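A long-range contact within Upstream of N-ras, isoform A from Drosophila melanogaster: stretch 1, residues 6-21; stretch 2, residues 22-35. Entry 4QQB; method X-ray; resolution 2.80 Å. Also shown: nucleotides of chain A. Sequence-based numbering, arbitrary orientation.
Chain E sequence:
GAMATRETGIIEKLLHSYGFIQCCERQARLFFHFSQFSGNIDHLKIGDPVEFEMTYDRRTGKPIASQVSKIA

Stretch 1 (6-21) RETGIIEKLLHSYGFI
Stretch 2 22-35: QCCERQARLFFHFS

Two antiparallel pairings join the stretches, burying 1290 Å² in all. Strand 18-21 runs against strand 29-33 at 157°, with Tyr-18 opposite His-33, Gly-19 opposite Phe-32, Phe-20 opposite Phe-31 and Ile-21 opposite Leu-30. Extended backbones (Gly-19 at -154/-177) let Gly-19 N reach Phe-32 O at 2.9 Å and Phe-32 N reach Gly-19 O at 3.0 Å; Ile-21 and Leu-30 exchange a similar pair, and Phe-34 N adds a bond to Ser-17 O at 3.0 Å. Strand 7-14 meets residues 22-23 likewise: Ile-10 N donates to Gln-22 O (2.7 Å), Gln-22 N to Ile-10 O (2.8 Å), and Cys-24 N to Thr-8 O (2.8 Å).

Glycine makes the hollows. The ring of Phe-32 (chi1 81°, p) lays one face over Gly-19 N, and a CB on Gly-19 would sit 2.7 Å from Phe-32 CE1. Aliphatic ends close round that ring: Ile-21 CD1 (chi1 m, chi2 t) lies 3.5 Å from Phe-32 CD1, Ile-11 CD1 4.0 Å from Phe-32 CE1, and Leu-14 CD2 4.1 Å from Phe-32 CZ. Phe-34 (chi1 m) lays a face over Ser-17 O and Tyr-18 CA. At Gly-9, a CB would clash with Gln-22 O.

Tyr-18 (p), Phe-20 (m), Phe-31 (t) and His-33 (t) share the other face of the sheet. Phe-31 turns its edge toward the face of Phe-20, while the Tyr-18 and Phe-31 rings are near parallel but slid apart. Arg-29, all t through chi3, is long enough to lay its guanidinium flat on Phe-20, centres 4.3 Å apart, while Arg-29 NE bridges Glu-12 OE1 at 3.4 Å and Arg-29 NH1 donates to N3 of C13 at 3.0 Å.

Buried Glu-7 (chi1 p) points toward the second stretch; its OE2 forms a salt bridge with Arg-26 NH2 (3.0 Å), lying over a guanidinium face, so the attraction is one of charge. More open, Thr-8 OG1 donates to Glu-25 OE1 (2.7 Å).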

ATOM      1  N   ARG E   6      -3.833 -26.594  21.287  1.00110.65           N
ATOM      2  CA  ARG E   6      -3.678 -26.969  19.877  1.00104.24           C
ATOM      3  C   ARG E   6      -4.666 -28.065  19.468  1.00102.23           C
ATOM      4  O   ARG E   6      -5.030 -28.914  20.276  1.00103.91           O
ATOM      5  CB  ARG E   6      -2.253 -27.462  19.623  1.00 99.36           C
ATOM      6  CG  ARG E   6      -1.163 -26.504  20.078  1.00 99.42           C
ATOM      7  CD  ARG E   6      -0.689 -25.601  18.956  1.00102.53           C
ATOM      8  NE  ARG E   6       0.145 -26.323  17.993  1.00106.30           N
ATOM      9  CZ  ARG E   6       0.933 -25.752  17.079  1.00108.42           C
ATOM     10  NH1 ARG E   6       1.023 -24.430  16.984  1.00112.48           N
ATOM     11  NH2 ARG E   6       1.644 -26.508  16.253  1.00108.28           N
ATOM     12  N   GLU E   7      -5.097 -28.035  18.209  1.00101.39           N
ATOM     13  CA  GLU E   7      -5.937 -29.093  17.642  1.00 98.97           C
ATOM     14  C   GLU E   7      -5.492 -29.419  16.207  1.00 95.95           C
ATOM     15  O   GLU E   7      -4.503 -28.857  15.719  1.00 89.63           O
ATOM     16  CB  GLU E   7      -7.428 -28.721  17.724  1.00101.74           C
ATOM     17  CG  GLU E   7      -7.836 -27.409  17.066  1.00104.93           C
ATOM     18  CD  GLU E   7      -9.334 -27.343  16.775  1.00110.02           C
ATOM     19  OE1 GLU E   7      -9.859 -28.274  16.116  1.00114.07           O
ATOM     20  OE2 GLU E   7      -9.986 -26.360  17.193  1.00105.52           O
ATOM     21  N   THR E   8      -6.204 -30.332  15.546  1.00 93.26           N
ATOM     22  CA  THR E   8      -5.765 -30.871  14.258  1.00 91.88           C
ATOM     23  C   THR E   8      -6.795 -30.702  13.142  1.00 93.69           C
ATOM     24  O   THR E   8      -8.003 -30.562  13.391  1.00 92.18           O
ATOM     25  CB  THR E   8      -5.444 -32.371  14.370  1.00 90.92           C
ATOM     26  OG1 THR E   8      -6.657 -33.111  14.546  1.00 92.21           O
ATOM     27  CG2 THR E   8      -4.519 -32.638  15.546  1.00 91.05           C
ATOM     28  N   GLY E   9      -6.294 -30.738  11.910  1.00 93.42           N
ATOM     29  CA  GLY E   9      -7.132 -30.595  10.719  1.00 92.77           C
ATOM     30  C   GLY E   9      -6.417 -30.973   9.430  1.00 91.49           C
ATOM     31  O   GLY E   9      -5.208 -31.234   9.426  1.00 88.69           O
ATOM     32  N   ILE E  10      -7.175 -31.001   8.335  1.00 89.86           N
ATOM     33  CA  ILE E  10      -6.640 -31.336   7.015  1.00 91.53           C
ATOM     34  C   ILE E  10      -6.738 -30.120   6.097  1.00 86.29           C
ATOM     35  O   ILE E  10      -7.728 -29.382   6.145  1.00 87.60           O
ATOM     36  CB  ILE E  10      -7.432 -32.484   6.340  1.00 98.49           C
ATOM     37  CG1 ILE E  10      -7.883 -33.551   7.355  1.00103.42           C
ATOM     38  CG2 ILE E  10      -6.615 -33.108   5.210  1.00 97.82           C
ATOM     39  CD1 ILE E  10      -6.755 -34.272   8.061  1.00108.06           C
ATOM     40  N   ILE E  11      -5.730 -29.939   5.245  1.00 77.96           N
ATOM     41  CA  ILE E  11      -5.745 -28.875   4.237  1.00 75.26           C
ATOM     42  C   ILE E  11      -6.856 -29.133   3.202  1.00 74.27           C
ATOM     43  O   ILE E  11      -6.845 -30.133   2.491  1.00 72.54           O
ATOM     44  CB  ILE E  11      -4.385 -28.753   3.508  1.00 75.63           C
ATOM     45  CG1 ILE E  11      -3.238 -28.460   4.493  1.00 75.01           C
ATOM     46  CG2 ILE E  11      -4.439 -27.677   2.430  1.00 74.34           C
ATOM     47  CD1 ILE E  11      -3.276 -27.091   5.128  1.00 77.45           C
ATOM     48  N   GLU E  12      -7.805 -28.212   3.128  1.00 76.69           N
ATOM     49  CA  GLU E  12      -8.979 -28.328   2.267  1.00 82.40           C
ATOM     50  C   GLU E  12      -8.783 -27.667   0.901  1.00 83.60           C
ATOM     51  O   GLU E  12      -9.286 -28.152  -0.116  1.00 79.65           O
ATOM     52  CB  GLU E  12     -10.169 -27.669   2.968  1.00 90.51           C
ATOM     53  CG  GLU E  12     -11.316 -28.596   3.325  1.00 94.40           C
ATOM     54  CD  GLU E  12     -12.502 -28.440   2.391  1.00100.65           C
ATOM     55  OE1 GLU E  12     -13.651 -28.452   2.894  1.00101.44           O
ATOM     56  OE2 GLU E  12     -12.281 -28.285   1.164  1.00104.63           O
ATOM     57  N   LYS E  13      -8.091 -26.531   0.905  1.00 86.58           N
ATOM     58  CA  LYS E  13      -7.825 -25.757  -0.304  1.00 85.87           C
ATOM     59  C   LYS E  13      -6.690 -24.780  -0.051  1.00 84.34           C
ATOM     60  O   LYS E  13      -6.538 -24.282   1.069  1.00 81.04           O
ATOM     61  CB  LYS E  13      -9.066 -24.969  -0.730  1.00 87.76           C
ATOM     62  CG  LYS E  13      -8.791 -24.009  -1.878  1.00 89.01           C
ATOM     63  CD  LYS E  13     -10.040 -23.599  -2.634  1.00 89.70           C
ATOM     64  CE  LYS E  13      -9.674 -23.130  -4.034  1.00 90.78           C
ATOM     65  NZ  LYS E  13     -10.886 -22.865  -4.853  1.00 95.34           N
ATOM     66  N   LEU E  14      -5.914 -24.499  -1.099  1.00 83.39           N
ATOM     67  CA  LEU E  14      -4.820 -23.535  -1.027  1.00 83.66           C
ATOM     68  C   LEU E  14      -4.897 -22.479  -2.126  1.00 85.41           C
ATOM     69  O   LEU E  14      -5.236 -22.780  -3.270  1.00 88.96           O
ATOM     70  CB  LEU E  14      -3.485 -24.257  -1.140  1.00 86.06           C
ATOM     71  CG  LEU E  14      -3.177 -25.254  -0.030  1.00 91.88           C
ATOM     72  CD1 LEU E  14      -1.898 -26.004  -0.360  1.00 95.14           C
ATOM     73  CD2 LEU E  14      -3.051 -24.560   1.317  1.00 95.25           C
ATOM     74  N   LEU E  15      -4.580 -21.241  -1.753  1.00 85.12           N
ATOM     75  CA  LEU E  15      -4.374 -20.146  -2.692  1.00 85.93           C
ATOM     76  C   LEU E  15      -2.891 -19.772  -2.633  1.00 86.84           C
ATOM     77  O   LEU E  15      -2.120 -20.463  -1.976  1.00 93.59           O
ATOM     78  CB  LEU E  15      -5.254 -18.959  -2.308  1.00 87.19           C
ATOM     79  CG  LEU E  15      -6.772 -19.144  -2.433  1.00 87.98           C
ATOM     80  CD1 LEU E  15      -7.170 -19.482  -3.864  1.00 87.10           C
ATOM     81  CD2 LEU E  15      -7.300 -20.191  -1.463  1.00 89.48           C
ATOM     82  N   HIS E  16      -2.481 -18.695  -3.304  1.00 87.38           N
ATOM     83  CA  HIS E  16      -1.058 -18.315  -3.325  1.00 87.92           C
ATOM     84  C   HIS E  16      -0.552 -17.801  -1.974  1.00 84.00           C
ATOM     85  O   HIS E  16       0.647 -17.820  -1.714  1.00 84.09           O
ATOM     86  CB  HIS E  16      -0.773 -17.263  -4.405  1.00 90.60           C
ATOM     87  CG  HIS E  16      -1.192 -17.680  -5.779  1.00 99.70           C
ATOM     88  ND1 HIS E  16      -1.707 -16.793  -6.699  1.00106.66           N
ATOM     89  CD2 HIS E  16      -1.197 -18.893  -6.381  1.00104.82           C
ATOM     90  CE1 HIS E  16      -2.003 -17.442  -7.814  1.00111.20           C
ATOM     91  NE2 HIS E  16      -1.704 -18.717  -7.646  1.00107.65           N
ATOM     92  N   SER E  17      -1.465 -17.337  -1.127  1.00 81.28           N
ATOM     93  CA  SER E  17      -1.096 -16.687   0.124  1.00 77.56           C
ATOM     94  C   SER E  17      -1.797 -17.218   1.379  1.00 76.30           C
ATOM     95  O   SER E  17      -1.326 -17.007   2.496  1.00 74.98           O
ATOM     96  CB  SER E  17      -1.395 -15.207  -0.008  1.00 77.37           C
ATOM     97  OG  SER E  17      -0.725 -14.488   0.996  1.00 84.45           O
ATOM     98  N   TYR E  18      -2.928 -17.886   1.208  1.00 75.56           N
ATOM     99  CA  TYR E  18      -3.693 -18.376   2.339  1.00 74.97           C
ATOM    100  C   TYR E  18      -4.311 -19.700   1.963  1.00 73.85           C
ATOM    101  O   TYR E  18      -4.174 -20.155   0.828  1.00 71.23           O
ATOM    102  CB  TYR E  18      -4.776 -17.364   2.733  1.00 78.08           C
ATOM    103  CG  TYR E  18      -5.658 -16.894   1.588  1.00 79.51           C
ATOM    104  CD1 TYR E  18      -5.245 -15.872   0.740  1.00 79.59           C
ATOM    105  CD2 TYR E  18      -6.909 -17.460   1.366  1.00 80.89           C
ATOM    106  CE1 TYR E  18      -6.046 -15.436  -0.300  1.00 81.21           C
ATOM    107  CE2 TYR E  18      -7.718 -17.028   0.330  1.00 81.55           C
ATOM    108  CZ  TYR E  18      -7.282 -16.017  -0.500  1.00 83.58           C
ATOM    109  OH  TYR E  18      -8.079 -15.584  -1.533  1.00 90.07           O
ATOM    110  N   GLY E  19      -4.981 -20.323   2.922  1.00 75.59           N
ATOM    111  CA  GLY E  19      -5.643 -21.592   2.676  1.00 80.46           C
ATOM    112  C   GLY E  19      -6.806 -21.829   3.609  1.00 82.20           C
ATOM    113  O   GLY E  19      -7.155 -20.971   4.431  1.00 82.20           O
ATOM    114  N   PHE E  20      -7.412 -23.003   3.469  1.00 80.80           N
ATOM    115  CA  PHE E  20      -8.516 -23.387   4.323  1.00 80.47           C
ATOM    116  C   PHE E  20      -8.322 -24.797   4.846  1.00 80.94           C
ATOM    117  O   PHE E  20      -7.781 -25.659   4.157  1.00 76.52           O
ATOM    118  CB  PHE E  20      -9.830 -23.248   3.574  1.00 81.63           C
ATOM    119  CG  PHE E  20     -10.144 -21.834   3.188  1.00 82.03           C
ATOM    120  CD1 PHE E  20      -9.642 -21.295   2.012  1.00 82.83           C
ATOM    121  CD2 PHE E  20     -10.923 -21.038   4.008  1.00 82.64           C
ATOM    122  CE1 PHE E  20      -9.921 -19.992   1.652  1.00 81.67           C
ATOM    123  CE2 PHE E  20     -11.210 -19.734   3.657  1.00 82.92           C
ATOM    124  CZ  PHE E  20     -10.707 -19.210   2.477  1.00 84.64           C
ATOM    125  N   ILE E  21      -8.771 -25.006   6.080  1.00 83.70           N
ATOM    126  CA  ILE E  21      -8.493 -26.217   6.828  1.00 84.96           C
ATOM    127  C   ILE E  21      -9.784 -26.831   7.350  1.00 87.42           C
ATOM    128  O   ILE E  21     -10.564 -26.145   8.011  1.00 84.93           O
ATOM    129  CB  ILE E  21      -7.586 -25.888   8.028  1.00 83.28           C
ATOM    130  CG1 ILE E  21      -6.148 -25.685   7.553  1.00 84.82           C
ATOM    131  CG2 ILE E  21      -7.651 -26.988   9.080  1.00 85.99           C
ATOM    132  CD1 ILE E  21      -5.225 -25.130   8.618  1.00 88.11           C
ATOM    133  N   GLN E  22     -10.009 -28.114   7.065  1.00 88.93           N
ATOM    134  CA  GLN E  22     -11.098 -28.840   7.717  1.00 92.41           C
ATOM    135  C   GLN E  22     -10.594 -29.302   9.068  1.00 94.83           C
ATOM    136  O   GLN E  22      -9.590 -30.010   9.149  1.00 87.88           O
ATOM    137  CB  GLN E  22     -11.604 -30.031   6.893  1.00 92.95           C
ATOM    138  CG  GLN E  22     -12.960 -29.808   6.221  1.00 95.65           C
ATOM    139  CD  GLN E  22     -14.089 -29.474   7.189  1.00100.70           C
ATOM    140  OE1 GLN E  22     -15.082 -28.843   6.807  1.00 99.31           O
ATOM    141  NE2 GLN E  22     -13.942 -29.888   8.448  1.00101.54           N
ATOM    142  N   CYS E  23     -11.285 -28.877  10.123  1.00101.95           N
ATOM    143  CA  CYS E  23     -10.908 -29.225  11.489  1.00107.71           C
ATOM    144  C   CYS E  23     -11.396 -30.623  11.829  1.00105.87           C
ATOM    145  O   CYS E  23     -12.517 -31.001  11.483  1.00 98.12           O
ATOM    146  CB  CYS E  23     -11.495 -28.221  12.481  1.00112.35           C
ATOM    147  SG  CYS E  23     -10.870 -26.534  12.314  1.00111.11           S
ATOM    148  N   CYS E  24     -10.553 -31.387  12.512  1.00109.35           N
ATOM    149  CA  CYS E  24     -10.887 -32.763  12.856  1.00111.16           C
ATOM    150  C   CYS E  24     -11.769 -32.810  14.092  1.00110.42           C
ATOM    151  O   CYS E  24     -12.888 -33.320  14.035  1.00106.45           O
ATOM    152  CB  CYS E  24      -9.618 -33.579  13.075  1.00112.03           C
ATOM    153  SG  CYS E  24      -8.624 -33.723  11.575  1.00116.48           S
ATOM    154  N   GLU E  25     -11.270 -32.256  15.193  1.00112.03           N
ATOM    155  CA  GLU E  25     -12.000 -32.252  16.468  1.00111.32           C
ATOM    156  C   GLU E  25     -12.767 -30.941  16.686  1.00109.19           C
ATOM    157  O   GLU E  25     -12.684 -30.319  17.743  1.00111.00           O
ATOM    158  CB  GLU E  25     -11.045 -32.553  17.630  1.00112.15           C
ATOM    159  CG  GLU E  25      -9.922 -31.547  17.830  1.00113.55           C
ATOM    160  CD  GLU E  25      -8.555 -32.202  17.829  1.00114.99           C
ATOM    161  OE1 GLU E  25      -8.161 -32.722  16.764  1.00115.53           O
ATOM    162  OE2 GLU E  25      -7.874 -32.190  18.878  1.00114.36           O
ATOM    163  N   ARG E  26     -13.544 -30.566  15.674  1.00108.11           N
ATOM    164  CA  ARG E  26     -14.290 -29.311  15.627  1.00104.44           C
ATOM    165  C   ARG E  26     -15.001 -29.290  14.279  1.00101.93           C
ATOM    166  O   ARG E  26     -14.376 -29.533  13.249  1.00101.06           O
ATOM    167  CB  ARG E  26     -13.334 -28.113  15.741  1.00107.09           C
ATOM    168  CG  ARG E  26     -13.837 -26.798  15.143  1.00109.13           C
ATOM    169  CD  ARG E  26     -14.448 -25.851  16.165  1.00109.39           C
ATOM    170  NE  ARG E  26     -13.426 -24.990  16.761  1.00111.11           N
ATOM    171  CZ  ARG E  26     -12.799 -25.215  17.917  1.00113.72           C
ATOM    172  NH1 ARG E  26     -13.076 -26.280  18.664  1.00123.47           N
ATOM    173  NH2 ARG E  26     -11.881 -24.357  18.341  1.00107.60           N
ATOM    174  N   GLN E  27     -16.298 -29.016  14.275  1.00101.47           N
ATOM    175  CA  GLN E  27     -17.015 -28.882  13.015  1.00104.67           C
ATOM    176  C   GLN E  27     -16.859 -27.458  12.496  1.00105.57           C
ATOM    177  O   GLN E  27     -17.678 -26.586  12.789  1.00107.45           O
ATOM    178  CB  GLN E  27     -18.488 -29.234  13.183  1.00111.11           C
ATOM    179  CG  GLN E  27     -19.276 -29.130  11.887  1.00118.80           C
ATOM    180  CD  GLN E  27     -20.620 -29.815  11.969  1.00124.76           C
ATOM    181  OE1 GLN E  27     -20.977 -30.608  11.096  1.00128.35           O
ATOM    182  NE2 GLN E  27     -21.374 -29.520  13.024  1.00127.00           N
ATOM    183  N   ALA E  28     -15.793 -27.226  11.732  1.00102.14           N
ATOM    184  CA  ALA E  28     -15.477 -25.894  11.224  1.00 94.14           C
ATOM    185  C   ALA E  28     -14.424 -25.963  10.136  1.00 93.53           C
ATOM    186  O   ALA E  28     -13.536 -26.820  10.171  1.00 93.46           O
ATOM    187  CB  ALA E  28     -14.981 -25.003  12.349  1.00 92.18           C
ATOM    188  N   ARG E  29     -14.529 -25.042   9.183  1.00 91.66           N
ATOM    189  CA  ARG E  29     -13.565 -24.904   8.095  1.00 90.24           C
ATOM    190  C   ARG E  29     -12.870 -23.538   8.200  1.00 90.55           C
ATOM    191  O   ARG E  29     -13.440 -22.518   7.809  1.00 90.37           O
ATOM    192  CB  ARG E  29     -14.294 -25.041   6.761  1.00 86.78           C
ATOM    193  CG  ARG E  29     -13.424 -24.892   5.528  1.00 84.99           C
ATOM    194  CD  ARG E  29     -14.256 -25.164   4.287  1.00 85.65           C
ATOM    195  NE  ARG E  29     -13.488 -25.041   3.052  1.00 82.96           N
ATOM    196  CZ  ARG E  29     -13.153 -23.886   2.484  1.00 84.20           C
ATOM    197  NH1 ARG E  29     -13.508 -22.731   3.035  1.00 86.48           N
ATOM    198  NH2 ARG E  29     -12.451 -23.888   1.356  1.00 87.37           N
ATOM    199  N   LEU E  30     -11.645 -23.519   8.725  1.00 86.43           N
ATOM    200  CA  LEU E  30     -10.968 -22.262   9.066  1.00 82.22           C
ATOM    201  C   LEU E  30     -10.069 -21.717   7.967  1.00 80.96           C
ATOM    202  O   LEU E  30      -9.459 -22.461   7.206  1.00 78.77           O
ATOM    203  CB  LEU E  30     -10.127 -22.417  10.342  1.00 81.62           C
ATOM    204  CG  LEU E  30     -10.878 -22.762  11.634  1.00 84.74           C
ATOM    205  CD1 LEU E  30      -9.910 -22.852  12.804  1.00 84.95           C
ATOM    206  CD2 LEU E  30     -11.981 -21.754  11.928  1.00 86.98           C
ATOM    207  N   PHE E  31     -10.007 -20.393   7.921  1.00 84.46           N
ATOM    208  CA  PHE E  31      -9.056 -19.654   7.102  1.00 82.73           C
ATOM    209  C   PHE E  31      -7.706 -19.646   7.817  1.00 75.94           C
ATOM    210  O   PHE E  31      -7.647 -19.702   9.043  1.00 71.28           O
ATOM    211  CB  PHE E  31      -9.574 -18.215   6.922  1.00 86.68           C
ATOM    212  CG  PHE E  31      -8.597 -17.280   6.260  1.00 87.65           C
ATOM    213  CD1 PHE E  31      -7.633 -16.616   7.008  1.00 85.81           C
ATOM    214  CD2 PHE E  31      -8.651 -17.051   4.891  1.00 86.57           C
ATOM    215  CE1 PHE E  31      -6.732 -15.757   6.399  1.00 84.70           C
ATOM    216  CE2 PHE E  31      -7.754 -16.194   4.280  1.00 83.67           C
ATOM    217  CZ  PHE E  31      -6.794 -15.546   5.035  1.00 84.16           C
ATOM    218  N   PHE E  32      -6.624 -19.579   7.054  1.00 73.22           N
ATOM    219  CA  PHE E  32      -5.306 -19.344   7.634  1.00 74.63           C
ATOM    220  C   PHE E  32      -4.387 -18.693   6.615  1.00 72.76           C
ATOM    221  O   PHE E  32      -4.415 -19.044   5.438  1.00 74.29           O
ATOM    222  CB  PHE E  32      -4.690 -20.648   8.162  1.00 77.38           C
ATOM    223  CG  PHE E  32      -4.037 -21.493   7.104  1.00 77.86           C
ATOM    224  CD1 PHE E  32      -4.766 -22.445   6.412  1.00 78.48           C
ATOM    225  CD2 PHE E  32      -2.688 -21.339   6.805  1.00 80.58           C
ATOM    226  CE1 PHE E  32      -4.164 -23.230   5.442  1.00 80.14           C
ATOM    227  CE2 PHE E  32      -2.079 -22.112   5.831  1.00 79.23           C
ATOM    228  CZ  PHE E  32      -2.820 -23.060   5.150  1.00 81.22           C
ATOM    229  N   HIS E  33      -3.579 -17.745   7.076  1.00 73.53           N
ATOM    230  CA  HIS E  33      -2.624 -17.054   6.217  1.00 78.33           C
ATOM    231  C   HIS E  33      -1.250 -17.718   6.335  1.00 79.53           C
ATOM    232  O   HIS E  33      -0.888 -18.225   7.398  1.00 79.64           O
ATOM    233  CB  HIS E  33      -2.548 -15.575   6.608  1.00 79.47           C
ATOM    234  CG  HIS E  33      -1.815 -14.727   5.615  1.00 82.39           C
ATOM    235  ND1 HIS E  33      -0.682 -14.014   5.938  1.00 83.71           N
ATOM    236  CD2 HIS E  33      -2.046 -14.488   4.304  1.00 84.28           C
ATOM    237  CE1 HIS E  33      -0.247 -13.370   4.869  1.00 82.24           C
ATOM    238  NE2 HIS E  33      -1.063 -13.635   3.866  1.00 81.88           N
ATOM    239  N   PHE E  34      -0.477 -17.703   5.252  1.00 79.19           N
ATOM    240  CA  PHE E  34       0.837 -18.354   5.250  1.00 82.01           C
ATOM    241  C   PHE E  34       1.833 -17.748   6.247  1.00 83.54           C
ATOM    242  O   PHE E  34       2.857 -18.364   6.545  1.00 89.04           O
ATOM    243  CB  PHE E  34       1.428 -18.404   3.833  1.00 80.52           C
ATOM    244  CG  PHE E  34       0.663 -19.292   2.879  1.00 80.55           C
ATOM    245  CD1 PHE E  34      -0.331 -20.173   3.334  1.00 80.00           C
ATOM    246  CD2 PHE E  34       0.952 -19.269   1.519  1.00 79.60           C
ATOM    247  CE1 PHE E  34      -1.019 -20.986   2.448  1.00 78.72           C
ATOM    248  CE2 PHE E  34       0.263 -20.079   0.631  1.00 77.37           C
ATOM    249  CZ  PHE E  34      -0.723 -20.938   1.096  1.00 77.77           C
ATOM    250  N   SER E  35       1.528 -16.558   6.761  1.00 81.90           N
ATOM    251  CA  SER E  35       2.226 -16.009   7.919  1.00 82.87           C
ATOM    252  C   SER E  35       2.205 -16.968   9.101  1.00 86.60           C
ATOM    253  O   SER E  35       3.159 -17.024   9.868  1.00 94.87           O
ATOM    254  CB  SER E  35       1.579 -14.702   8.364  1.00 83.16           C
ATOM    255  OG  SER E  35       1.602 -13.749   7.326  1.00 83.75           O
TER
ATOM    256  P     C A  13     -12.836 -14.321  -1.828  1.00 72.77           P
ATOM    257  OP1   C A  13     -11.837 -13.306  -2.259  1.00 70.88           O
ATOM    258  OP2   C A  13     -14.270 -14.087  -2.109  1.00 75.63           O
ATOM    259  O5'   C A  13     -12.452 -15.742  -2.440  1.00 70.99           O
ATOM    260  C5'   C A  13     -11.117 -16.035  -2.892  1.00 70.53           C
ATOM    261  C4'   C A  13     -10.884 -17.529  -2.933  1.00 72.64           C
ATOM    262  O4'   C A  13     -11.015 -18.090  -1.593  1.00 74.32           O
ATOM    263  C3'   C A  13     -11.850 -18.323  -3.806  1.00 71.89           C
ATOM    264  O3'   C A  13     -11.192 -19.433  -4.402  1.00 72.92           O
ATOM    265  C2'   C A  13     -12.887 -18.806  -2.802  1.00 72.51           C
ATOM    266  O2'   C A  13     -13.613 -19.942  -3.220  1.00 75.25           O
ATOM    267  C1'   C A  13     -12.002 -19.104  -1.597  1.00 73.60           C
ATOM    268  N1    C A  13     -12.733 -19.050  -0.324  1.00 73.79           N
ATOM    269  C2    C A  13     -13.051 -20.244   0.331  1.00 78.02           C
ATOM    270  O2    C A  13     -12.688 -21.319  -0.169  1.00 82.23           O
ATOM    271  N3    C A  13     -13.736 -20.194   1.498  1.00 77.84           N
ATOM    272  C4    C A  13     -14.108 -19.016   2.005  1.00 75.95           C
ATOM    273  N4    C A  13     -14.781 -19.014   3.156  1.00 76.79           N
ATOM    274  C5    C A  13     -13.804 -17.787   1.353  1.00 78.90           C
ATOM    275  C6    C A  13     -13.126 -17.850   0.199  1.00 77.42           C
ATOM    276  P     G A  10       2.313 -12.923  -3.042  1.00 78.08           P
ATOM    277  OP1   G A  10       1.954 -14.356  -2.837  1.00 73.90           O
ATOM    278  OP2   G A  10       2.627 -12.427  -4.410  1.00 77.92           O
ATOM    279  O5'   G A  10       1.148 -12.001  -2.462  1.00 77.72           O
ATOM    280  C5'   G A  10      -0.132 -12.541  -2.074  1.00 73.52           C
ATOM    281  C4'   G A  10      -1.225 -11.532  -2.336  1.00 72.61           C
ATOM    282  O4'   G A  10      -1.783 -11.767  -3.657  1.00 77.22           O
ATOM    283  C3'   G A  10      -2.393 -11.570  -1.361  1.00 71.97           C
ATOM    284  O3'   G A  10      -2.258 -10.559  -0.378  1.00 69.40           O
ATOM    285  C2'   G A  10      -3.603 -11.282  -2.240  1.00 76.05           C
ATOM    286  O2'   G A  10      -3.852  -9.898  -2.374  1.00 78.74           O
ATOM    287  C1'   G A  10      -3.185 -11.915  -3.566  1.00 80.04           C
ATOM    288  N9    G A  10      -3.518 -13.333  -3.703  1.00 83.45           N
ATOM    289  C8    G A  10      -3.500 -14.290  -2.717  1.00 84.55           C
ATOM    290  N7    G A  10      -3.851 -15.472  -3.144  1.00 86.93           N
ATOM    291  C5    G A  10      -4.121 -15.286  -4.492  1.00 90.30           C
ATOM    292  C6    G A  10      -4.549 -16.211  -5.480  1.00 90.84           C
ATOM    293  O6    G A  10      -4.774 -17.420  -5.356  1.00 89.09           O
ATOM    294  N1    G A  10      -4.703 -15.599  -6.720  1.00 92.75           N
ATOM    295  C2    G A  10      -4.477 -14.269  -6.978  1.00 94.56           C
ATOM    296  N2    G A  10      -4.683 -13.868  -8.241  1.00100.44           N
ATOM    297  N3    G A  10      -4.078 -13.396  -6.066  1.00 93.97           N
ATOM    298  C4    G A  10      -3.921 -13.970  -4.854  1.00 91.14           C
ATOM    299  P     C A  11      -2.129 -10.957   1.153  1.00 65.31           P
ATOM    300  OP1   C A  11      -1.373  -9.884   1.829  1.00 63.80           O
ATOM    301  OP2   C A  11      -1.635 -12.345   1.223  1.00 61.20           O
ATOM    302  O5'   C A  11      -3.632 -10.900   1.676  1.00 65.94           O
ATOM    303  C5'   C A  11      -4.575 -11.930   1.340  1.00 68.81           C
ATOM    304  C4'   C A  11      -5.562 -12.121   2.467  1.00 71.28           C
ATOM    305  O4'   C A  11      -4.859 -12.546   3.668  1.00 72.10           O
ATOM    306  C3'   C A  11      -6.350 -10.876   2.864  1.00 74.06           C
ATOM    307  O3'   C A  11      -7.706 -11.216   3.129  1.00 74.83           O
ATOM    308  C2'   C A  11      -5.653 -10.421   4.141  1.00 70.26           C
ATOM    309  O2'   C A  11      -6.488  -9.654   4.980  1.00 69.91           O
ATOM    310  C1'   C A  11      -5.291 -11.764   4.763  1.00 71.25           C
ATOM    311  N1    C A  11      -4.203 -11.701   5.754  1.00 70.72           N
ATOM    312  C2    C A  11      -4.459 -12.059   7.086  1.00 70.71           C
ATOM    313  O2    C A  11      -5.603 -12.416   7.407  1.00 69.73           O
ATOM    314  N3    C A  11      -3.455 -12.002   7.990  1.00 71.99           N
ATOM    315  C4    C A  11      -2.235 -11.615   7.607  1.00 73.95           C
ATOM    316  N4    C A  11      -1.273 -11.574   8.532  1.00 72.87           N
ATOM    317  C5    C A  11      -1.949 -11.244   6.260  1.00 75.48           C
ATOM    318  C6    C A  11      -2.951 -11.307   5.374  1.00 70.92           C